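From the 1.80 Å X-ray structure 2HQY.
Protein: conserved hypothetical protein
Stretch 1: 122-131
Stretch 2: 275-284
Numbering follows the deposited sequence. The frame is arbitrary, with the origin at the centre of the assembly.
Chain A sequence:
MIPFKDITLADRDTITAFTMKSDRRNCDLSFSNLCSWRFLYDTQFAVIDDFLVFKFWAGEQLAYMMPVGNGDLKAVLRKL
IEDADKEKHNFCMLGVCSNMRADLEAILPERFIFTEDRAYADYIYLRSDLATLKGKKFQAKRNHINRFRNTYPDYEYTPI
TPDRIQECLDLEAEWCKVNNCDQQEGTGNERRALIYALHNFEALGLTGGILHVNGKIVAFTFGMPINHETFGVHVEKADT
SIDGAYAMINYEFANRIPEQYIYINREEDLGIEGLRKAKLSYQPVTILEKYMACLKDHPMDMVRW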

# COMPACT_ATOMS: atom_id res chain seq x y z
N ASP A 122 24.23 -0.56 -0.70
CA ASP A 122 24.04 -1.84 -0.00
C ASP A 122 25.38 -2.38 0.48
O ASP A 122 26.40 -2.30 -0.23
N TYR A 123 25.36 -2.95 1.67
CA TYR A 123 26.51 -3.64 2.22
C TYR A 123 26.43 -5.12 1.82
O TYR A 123 25.45 -5.81 2.15
N ILE A 124 27.46 -5.59 1.13
CA ILE A 124 27.54 -6.98 0.65
C ILE A 124 28.74 -7.70 1.32
O ILE A 124 29.85 -7.17 1.38
N TYR A 125 28.46 -8.87 1.86
CA TYR A 125 29.42 -9.67 2.63
C TYR A 125 29.52 -11.07 2.02
O TYR A 125 28.61 -11.51 1.32
N LEU A 126 30.62 -11.76 2.29
CA LEU A 126 30.73 -13.18 1.95
C LEU A 126 29.96 -13.97 2.99
O LEU A 126 30.15 -13.78 4.19
N ARG A 127 29.09 -14.87 2.54
CA ARG A 127 28.41 -15.79 3.46
C ARG A 127 29.43 -16.57 4.30
O ARG A 127 29.22 -16.78 5.49
N SER A 128 30.52 -16.99 3.66
CA SER A 128 31.62 -17.66 4.34
C SER A 128 32.20 -16.86 5.53
O SER A 128 32.48 -17.46 6.58
N ASP A 129 32.33 -15.53 5.40
CA ASP A 129 32.79 -14.70 6.51
C ASP A 129 31.78 -14.65 7.66
O ASP A 129 32.13 -14.89 8.82
N LEU A 130 30.53 -14.35 7.33
CA LEU A 130 29.50 -14.18 8.36
C LEU A 130 29.14 -15.50 9.05
O LEU A 130 28.77 -15.49 10.23
N ALA A 131 29.26 -16.62 8.33
CA ALA A 131 28.90 -17.95 8.90
C ALA A 131 30.01 -18.53 9.78
O ALA A 131 29.76 -19.40 10.63
N LEU A 275 24.40 2.85 12.47
CA LEU A 275 24.15 1.77 11.53
C LEU A 275 25.34 1.59 10.59
O LEU A 275 25.71 0.46 10.26
N ARG A 276 25.92 2.71 10.16
CA ARG A 276 27.06 2.67 9.25
C ARG A 276 28.26 1.98 9.90
O ARG A 276 28.90 1.14 9.29
N LYS A 277 28.58 2.39 11.14
CA LYS A 277 29.67 1.74 11.89
C LYS A 277 29.40 0.26 12.13
O LYS A 277 30.31 -0.55 11.97
N ALA A 278 28.16 -0.09 12.49
CA ALA A 278 27.76 -1.48 12.66
C ALA A 278 28.00 -2.31 11.38
O ALA A 278 28.60 -3.38 11.42
N LYS A 279 27.53 -1.80 10.24
CA LYS A 279 27.62 -2.54 8.98
C LYS A 279 29.08 -2.60 8.47
O LYS A 279 29.51 -3.64 7.96
N LEU A 280 29.83 -1.50 8.63
CA LEU A 280 31.26 -1.56 8.30
C LEU A 280 32.04 -2.57 9.16
O LEU A 280 33.01 -3.17 8.69
N SER A 281 31.63 -2.73 10.42
CA SER A 281 32.35 -3.58 11.40
C SER A 281 32.31 -5.06 11.01
O SER A 281 33.14 -5.84 11.48
N TYR A 282 31.32 -5.44 10.19
CA TYR A 282 31.23 -6.83 9.71
C TYR A 282 32.02 -7.06 8.41
O TYR A 282 31.93 -8.12 7.80
N GLN A 283 32.76 -6.05 7.97
CA GLN A 283 33.78 -6.20 6.91
C GLN A 283 33.21 -6.60 5.55
O GLN A 283 33.52 -7.68 5.04
N PRO A 284 32.40 -5.71 4.93
CA PRO A 284 31.82 -6.04 3.63
C PRO A 284 32.89 -6.18 2.54
O PRO A 284 33.93 -5.49 2.59

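Strand 122-126 runs beside helix 275-281 at 22° between their directions, with the axes 9.6 Å apart at closest approach. Two tyrosines of the strand make most of the contact. Asp122 points away and takes no part.

Tyr123 points toward the helix with chi1 m. Lys279 CB lies over one face of the Tyr123 ring, 3.5 Å from its centroid and 9° off the normal, a CH-pi contact. Lys279 is m at chi1 and t beyond, so its end leads away after CB has covered the ring. Pro284 CG meets the ring edge, 3.8 Å from Tyr123 CD1. Leu280 points away from the strand, but its m,t side chain brings CD2 to 3.8 Å from Tyr123 CE1. Tyr123 OH lies 3.6 Å from Arg276 CG and finds its hydrogen-bond partner elsewhere in the structure.

Ile124 (m,t) turns its side chain away. Ile124 O still lies 3.2 Å from Pro284 CA.

Tyr125 leaves the strand sideways, and its m rotamer carries the ring end to the helix. Tyr125 OH donates a 2.6 Å hydrogen bond to Lys279 O, the one direct hydrogen bond between the stretches. Pro284 CB packs over one face of the Tyr125 ring, 4.1 Å from its centroid. Tyr282 CB approaches Tyr125 CE1 at 3.5 Å. Tyr282 O lies at the ring edge, 3.2 Å from Tyr125 CD1, and is buried without a hydrogen-bond partner.

Leu126 sits at the N-cap position, right before the next helix. Its side chain makes no contact, but one water links Leu126 N and Asp129 OD2 to Gln283 O across the stretches. The water accepts from Leu126 N (3.0 Å) and donates to Gln283 O (2.9 Å) and Asp129 OD2 (2.8 Å).

Arg127 and Ser128 are out of reach. Asp129 (chi1 m) points toward the second stretch and reaches it through the water. Leu130, m,t, brings CD2 to 3.6 Å from Tyr282 CD2, extending the apolar packing.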

# COMPACT_ATOMS: atom_id res chain seq x y z
CB ASP A 122 23.44 -2.92 -0.91
CG ASP A 122 21.97 -2.73 -1.19
OD1 ASP A 122 21.28 -1.92 -0.52
OD2 ASP A 122 21.50 -3.43 -2.10
CB TYR A 123 26.48 -3.51 3.74
CG TYR A 123 26.92 -2.16 4.23
CD1 TYR A 123 28.21 -1.98 4.73
CD2 TYR A 123 26.05 -1.06 4.16
CE1 TYR A 123 28.64 -0.73 5.18
CE2 TYR A 123 26.45 0.19 4.60
CZ TYR A 123 27.75 0.35 5.11
OH TYR A 123 28.16 1.58 5.53
CB ILE A 124 27.59 -7.03 -0.91
CG1 ILE A 124 26.29 -6.40 -1.45
CG2 ILE A 124 27.84 -8.47 -1.42
CD1 ILE A 124 25.91 -6.77 -2.86
CB TYR A 125 28.91 -9.81 4.06
CG TYR A 125 28.63 -8.50 4.76
CD1 TYR A 125 29.63 -7.86 5.52
CD2 TYR A 125 27.37 -7.90 4.68
CE1 TYR A 125 29.36 -6.65 6.17
CE2 TYR A 125 27.09 -6.71 5.30
CZ TYR A 125 28.07 -6.10 6.05
OH TYR A 125 27.72 -4.94 6.67
CB LEU A 126 32.18 -13.65 1.98
CG LEU A 126 33.12 -13.05 0.91
CD1 LEU A 126 34.59 -13.43 1.13
CD2 LEU A 126 32.63 -13.43 -0.50
CB ARG A 127 27.50 -16.75 2.69
CG ARG A 127 26.55 -17.58 3.57
CD ARG A 127 26.27 -18.96 2.95
NE ARG A 127 27.32 -19.86 3.36
CZ ARG A 127 27.25 -20.68 4.41
NH1 ARG A 127 26.15 -20.77 5.15
NH2 ARG A 127 28.29 -21.43 4.69
CB SER A 128 32.71 -18.11 3.34
OG SER A 128 33.29 -17.04 2.62
CB ASP A 129 33.05 -13.27 6.03
CG ASP A 129 34.33 -13.13 5.21
OD1 ASP A 129 35.24 -13.99 5.32
OD2 ASP A 129 34.41 -12.15 4.44
CB LEU A 130 28.27 -13.48 7.76
CG LEU A 130 28.51 -12.06 7.21
CD1 LEU A 130 27.18 -11.39 6.79
CD2 LEU A 130 29.26 -11.17 8.21
CB ALA A 131 28.55 -18.93 7.78
CB LEU A 275 22.89 2.10 10.73
CG LEU A 275 21.94 1.03 10.18
CD1 LEU A 275 21.59 -0.08 11.19
CD2 LEU A 275 20.67 1.72 9.70
CB ARG A 276 27.44 4.08 8.80
CG ARG A 276 28.72 4.19 7.95
CD ARG A 276 28.76 5.62 7.30
NE ARG A 276 27.66 5.75 6.34
CZ ARG A 276 27.31 6.86 5.69
NH1 ARG A 276 27.97 8.00 5.88
NH2 ARG A 276 26.29 6.83 4.85
CB LYS A 277 29.99 2.47 13.20
CG LYS A 277 30.84 3.75 12.97
CD LYS A 277 31.13 4.46 14.27
CE LYS A 277 29.88 5.16 14.81
NZ LYS A 277 30.23 5.97 16.01
CB ALA A 278 26.29 -1.55 13.10
CB LYS A 279 26.64 -1.97 7.94
CG LYS A 279 25.16 -2.20 8.36
CD LYS A 279 24.12 -1.95 7.28
CE LYS A 279 22.75 -2.47 7.83
NZ LYS A 279 21.52 -2.12 7.06
CB LEU A 280 31.92 -0.18 8.41
CG LEU A 280 31.57 0.83 7.32
CD1 LEU A 280 32.02 2.24 7.75
CD2 LEU A 280 32.18 0.43 5.97
CB SER A 281 31.80 -3.41 12.84
OG SER A 281 30.53 -4.05 13.04
CB TYR A 282 29.77 -7.26 9.55
CG TYR A 282 29.19 -7.88 10.81
CD1 TYR A 282 28.35 -7.15 11.65
CD2 TYR A 282 29.51 -9.19 11.17
CE1 TYR A 282 27.81 -7.73 12.82
CE2 TYR A 282 29.00 -9.78 12.34
CZ TYR A 282 28.15 -9.05 13.16
OH TYR A 282 27.65 -9.63 14.31
CB GLN A 283 34.83 -7.26 7.31
CG GLN A 283 35.36 -7.21 8.72
CD GLN A 283 36.11 -5.92 9.01
OE1 GLN A 283 36.90 -5.46 8.19
NE2 GLN A 283 35.85 -5.33 10.17
CB PRO A 284 30.94 -4.82 3.34
CG PRO A 284 31.59 -3.70 4.09
CD PRO A 284 32.04 -4.35 5.36
O HOH W 1 32.47 -10.21 4.07